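Local coordinates for enoyl-CoA hydratase/isomerase family protein (Ruegeria pomeroyi, PDB 3L3S), which probably acts as a hydro-lyase of the crotonase superfamily, consistent with a role in fatty acid metabolism, at residues B[91-94]-B[95-99]; B[32-35]-B[36-40]. All coordinates share one frame; numbering follows the deposited sequence.

Contact 1 of 2, residues B[91-94]-B[95-99]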
loop_
_atom_site.group_PDB
_atom_site.type_symbol
_atom_site.label_atom_id
_atom_site.label_comp_id
_atom_site.label_asym_id
_atom_site.label_seq_id
_atom_site.Cartn_x
_atom_site.Cartn_y
_atom_site.Cartn_z
ATOM N N GLU B 91 7.280 -3.052 26.290
ATOM C CA GLU B 91 7.189 -4.481 25.944
ATOM C C GLU B 91 5.770 -5.011 26.165
ATOM O O GLU B 91 5.279 -5.850 25.392
ATOM C CB GLU B 91 8.207 -5.323 26.731
ATOM C CG GLU B 91 9.633 -5.277 26.150
ATOM C CD GLU B 91 10.725 -5.844 27.071
ATOM O OE1 GLU B 91 11.908 -5.728 26.689
ATOM O OE2 GLU B 91 10.430 -6.387 28.164
ATOM N N ALA B 92 5.098 -4.465 27.182
ATOM C CA ALA B 92 3.724 -4.844 27.504
ATOM C C ALA B 92 2.764 -4.156 26.546
ATOM O O ALA B 92 1.722 -4.721 26.198
ATOM C CB ALA B 92 3.390 -4.484 28.923
ATOM N N CYS B 93 3.133 -2.949 26.111
ATOM C CA CYS B 93 2.321 -2.189 25.165
ATOM C C CYS B 93 2.375 -2.858 23.798
ATOM O O CYS B 93 1.348 -2.994 23.149
ATOM C CB CYS B 93 2.795 -0.742 25.047
ATOM S SG CYS B 93 1.834 0.206 23.856
ATOM N N SER B 94 3.565 -3.323 23.410
ATOM C CA SER B 94 3.782 -4.014 22.139
ATOM C C SER B 94 3.083 -5.363 22.123
ATOM O O SER B 94 2.522 -5.758 21.098
ATOM C CB SER B 94 5.271 -4.206 21.866
ATOM O OG SER B 94 5.893 -2.976 21.545
ATOM N N ALA B 95 3.060 -6.030 23.279
ATOM C CA ALA B 95 2.405 -7.339 23.413
ATOM C C ALA B 95 0.887 -7.226 23.259
ATOM O O ALA B 95 0.249 -8.131 22.721
ATOM C CB ALA B 95 2.764 -7.992 24.749
ATOM N N LEU B 96 0.331 -6.095 23.705
ATOM C CA LEU B 96 -1.104 -5.813 23.609
ATOM C C LEU B 96 -1.472 -5.522 22.157
ATOM O O LEU B 96 -2.366 -6.170 21.589
ATOM C CB LEU B 96 -1.481 -4.616 24.494
ATOM C CG LEU B 96 -2.781 -3.834 24.239
ATOM C CD1 LEU B 96 -4.003 -4.624 24.668
ATOM C CD2 LEU B 96 -2.720 -2.503 24.960
HETATM N N MSE B 97 -0.710 -4.614 21.552
HETATM C CA MSE B 97 -0.929 -4.183 20.175
HETATM C C MSE B 97 -0.781 -5.294 19.149
HETATM O O MSE B 97 -1.490 -5.303 18.144
HETATM C CB MSE B 97 -0.009 -3.016 19.836
HETATM C CG MSE B 97 -0.163 -1.820 20.747
HETATM SE SE MSE B 97 -1.905 -1.029 20.653
HETATM C CE MSE B 97 -1.717 0.313 22.063
ATOM N N LEU B 98 0.084 -6.264 19.458
ATOM C CA LEU B 98 0.330 -7.426 18.604
ATOM C C LEU B 98 -0.907 -8.317 18.655
ATOM O O LEU B 98 -1.545 -8.557 17.625
ATOM C CB LEU B 98 1.549 -8.216 19.104
ATOM C CG LEU B 98 2.737 -8.504 18.176
ATOM C CD1 LEU B 98 3.775 -9.349 18.923
ATOM C CD2 LEU B 98 2.289 -9.202 16.893
ATOM N N ASP B 99 -1.276 -8.709 19.878
ATOM C CA ASP B 99 -2.447 -9.548 20.177
ATOM C C ASP B 99 -3.763 -8.982 19.627
ATOM O O ASP B 99 -4.644 -9.740 19.237
ATOM C CB ASP B 99 -2.606 -9.690 21.698
ATOM C CG ASP B 99 -1.868 -10.881 22.275
ATOM O OD1 ASP B 99 -1.000 -11.489 21.600
ATOM O OD2 ASP B 99 -2.170 -11.207 23.439
#

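Contact 2 of 2, residues B[32-35]-B[36-40]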
loop_
_atom_site.group_PDB
_atom_site.type_symbol
_atom_site.label_atom_id
_atom_site.label_comp_id
_atom_site.label_asym_id
_atom_site.label_seq_id
_atom_site.Cartn_x
_atom_site.Cartn_y
_atom_site.Cartn_z
ATOM N N ARG B 32 0.615 1.839 32.612
ATOM C CA ARG B 32 0.915 0.412 32.710
ATOM C C ARG B 32 -0.303 -0.393 33.182
ATOM O O ARG B 32 -0.567 -1.484 32.668
ATOM C CB ARG B 32 2.146 0.183 33.597
ATOM C CG ARG B 32 2.650 -1.262 33.661
ATOM C CD ARG B 32 2.984 -1.868 32.286
ATOM N NE ARG B 32 3.127 -3.319 32.378
ATOM C CZ ARG B 32 2.124 -4.189 32.281
ATOM N NH1 ARG B 32 0.885 -3.770 32.070
ATOM N NH2 ARG B 32 2.361 -5.484 32.416
ATOM N N ALA B 33 -1.103 0.218 34.057
ATOM C CA ALA B 33 -2.310 -0.404 34.601
ATOM C C ALA B 33 -3.458 -0.435 33.588
ATOM O O ALA B 33 -4.347 -1.276 33.689
ATOM C CB ALA B 33 -2.742 0.319 35.881
HETATM N N MSE B 34 -3.428 0.492 32.626
HETATM C CA MSE B 34 -4.447 0.581 31.576
HETATM C C MSE B 34 -4.155 -0.456 30.494
HETATM O O MSE B 34 -5.072 -1.110 29.992
HETATM C CB MSE B 34 -4.510 2.002 30.982
HETATM C CG MSE B 34 -5.487 2.200 29.812
HETATM SE SE MSE B 34 -7.379 1.993 30.241
HETATM C CE MSE B 34 -7.811 3.873 30.463
ATOM N N ILE B 35 -2.873 -0.616 30.168
ATOM C CA ILE B 35 -2.415 -1.591 29.179
ATOM C C ILE B 35 -2.738 -3.002 29.687
ATOM O O ILE B 35 -3.237 -3.824 28.929
ATOM C CB ILE B 35 -0.898 -1.419 28.899
ATOM C CG1 ILE B 35 -0.666 -0.119 28.121
ATOM C CG2 ILE B 35 -0.323 -2.622 28.121
ATOM C CD1 ILE B 35 0.752 0.400 28.183
ATOM N N ALA B 36 -2.522 -3.233 30.984
ATOM C CA ALA B 36 -2.798 -4.529 31.621
ATOM C C ALA B 36 -4.296 -4.815 31.625
ATOM O O ALA B 36 -4.706 -5.921 31.290
ATOM C CB ALA B 36 -2.244 -4.562 33.049
ATOM N N ALA B 37 -5.099 -3.784 31.917
ATOM C CA ALA B 37 -6.563 -3.887 31.941
ATOM C C ALA B 37 -7.107 -4.174 30.544
ATOM O O ALA B 37 -8.008 -4.998 30.383
ATOM C CB ALA B 37 -7.186 -2.616 32.487
ATOM N N LEU B 38 -6.517 -3.526 29.537
ATOM C CA LEU B 38 -6.924 -3.716 28.145
ATOM C C LEU B 38 -6.528 -5.081 27.629
ATOM O O LEU B 38 -7.261 -5.671 26.842
ATOM C CB LEU B 38 -6.339 -2.637 27.240
ATOM C CG LEU B 38 -7.079 -1.305 27.099
ATOM C CD1 LEU B 38 -6.166 -0.317 26.385
ATOM C CD2 LEU B 38 -8.392 -1.490 26.325
ATOM N N HIS B 39 -5.403 -5.600 28.120
ATOM C CA HIS B 39 -4.921 -6.908 27.701
ATOM C C HIS B 39 -5.704 -8.035 28.371
ATOM O O HIS B 39 -5.996 -9.042 27.731
ATOM C CB HIS B 39 -3.419 -7.043 27.959
ATOM C CG HIS B 39 -2.701 -7.922 26.979
ATOM N ND1 HIS B 39 -1.327 -7.993 26.929
ATOM C CD2 HIS B 39 -3.154 -8.807 26.057
ATOM C CE1 HIS B 39 -0.966 -8.891 26.029
ATOM N NE2 HIS B 39 -2.056 -9.400 25.486
ATOM N N ASP B 40 -6.090 -7.823 29.630
ATOM C CA ASP B 40 -6.869 -8.789 30.399
ATOM C C ASP B 40 -8.256 -8.949 29.789
ATOM O O ASP B 40 -8.772 -10.061 29.689
ATOM C CB ASP B 40 -7.001 -8.334 31.857
ATOM C CG ASP B 40 -6.134 -9.143 32.801
ATOM O OD1 ASP B 40 -5.213 -8.557 33.420
ATOM O OD2 ASP B 40 -6.376 -10.368 32.925
#

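Contact 1 of 2, residues B[91-94]-B[95-99]
E91 O accepts the amide N of A95 at 3.1 Å, the first of four successive i to i+4 bonds in this part of helix 84-101. The methyl CB of A95 lies 3.4 Å from that same E91 O. A92 O takes L96 N at 3.2 Å, the donor standing 35° out of the carbonyl plane. C93 O holds the straightest bond of the four, from M97 N at 3.1 Å (N-H...O 167°), and a weak one from L96 N. SG of C93, anti to the backbone N (chi1 179°), runs along the same flank as selenomethionine M97, whose chain bends at chi2 and brings CE to 4.0 Å from SG. In this crotonase-fold subunit C93 and M97 are buried: I35 of helix 32-45 packs on C93, and Q121 of helix 118-124 touches both. S94 closes the series, its O binding L98 N at 3.0 Å, while CB of L98 comes within 3.3 Å of S94 O. OG of S94, turned beside its own backbone N, hydrogen-bonds to F90 O and to T236 OG1 of the second subunit; Y232 of that subunit covers S94, M97 and L98.

Contact 2 of 2, residues B[32-35]-B[36-40]
R32, A33, M34 and I35 offer their carbonyl oxygens in turn to the amides of A36, A37, L38 and H39, four i to i+4 bonds of 2.9 to 3.2 Å that form the first turns of helix 32-45. The A33 to A37 bond is the most tilted, with the donor 44° out of the carbonyl plane. The R32 side chain also touches A36. Its CG is anti to the backbone N (chi1 -174°), and a bend at chi2 (56°) carries the chain forward along the helix, toward A36. The guanidinium therefore meets A36 with an edge: NH1 lies 3.4 Å from A36 CB, near the plane of the group. NE forms a salt bridge with D88 of helix 84-101. On another flank M34, a selenomethionine, and L38 pack loosely, CG to CD1 at 4.3 Å. CB of L38 also sits 3.4 Å from M34 O, the oxygen that takes its own amide. I35 turns its branches to helix 84-101, where L89 and L96 receive it, and CB of H39 rests 3.4 Å from I35 O. Helix 32-45 is the crossover of a beta-alpha-beta unit joining strands 17-22 and 53-58. Contact between the guanidinium and A36 is van der Waals in kind; the methyl flanks NH1 while the charge is answered by D88, a pairing that probably limits rotation of the guanidinium and ties the start of the helix to its neighbour.

Contacts 1 and 2 are short lengths of two neighbouring helices, 84-101 and 32-45, centres 10 Å apart. Each is partly buried: C93, S94, L96 and M97 in contact 1 and M34, I35, L38 and H39 in contact 2 lie inside, E91, A33 and D40 at the surface. The helices pack directly: D99 OD2 and H39 NE2, 2.7 Å apart, form a probable hydrogen bond. Both share the backbone ladder. Contact 1 also meets the second subunit, where the S94 hydroxyl finds a partner; no other chain of the assembly touches contact 2. Contact 2 adds a partly exposed arginine, paired with D88, at the seam between the helices; in contact 1 the side-chain pairing is sulfur to selenomethionine methyl.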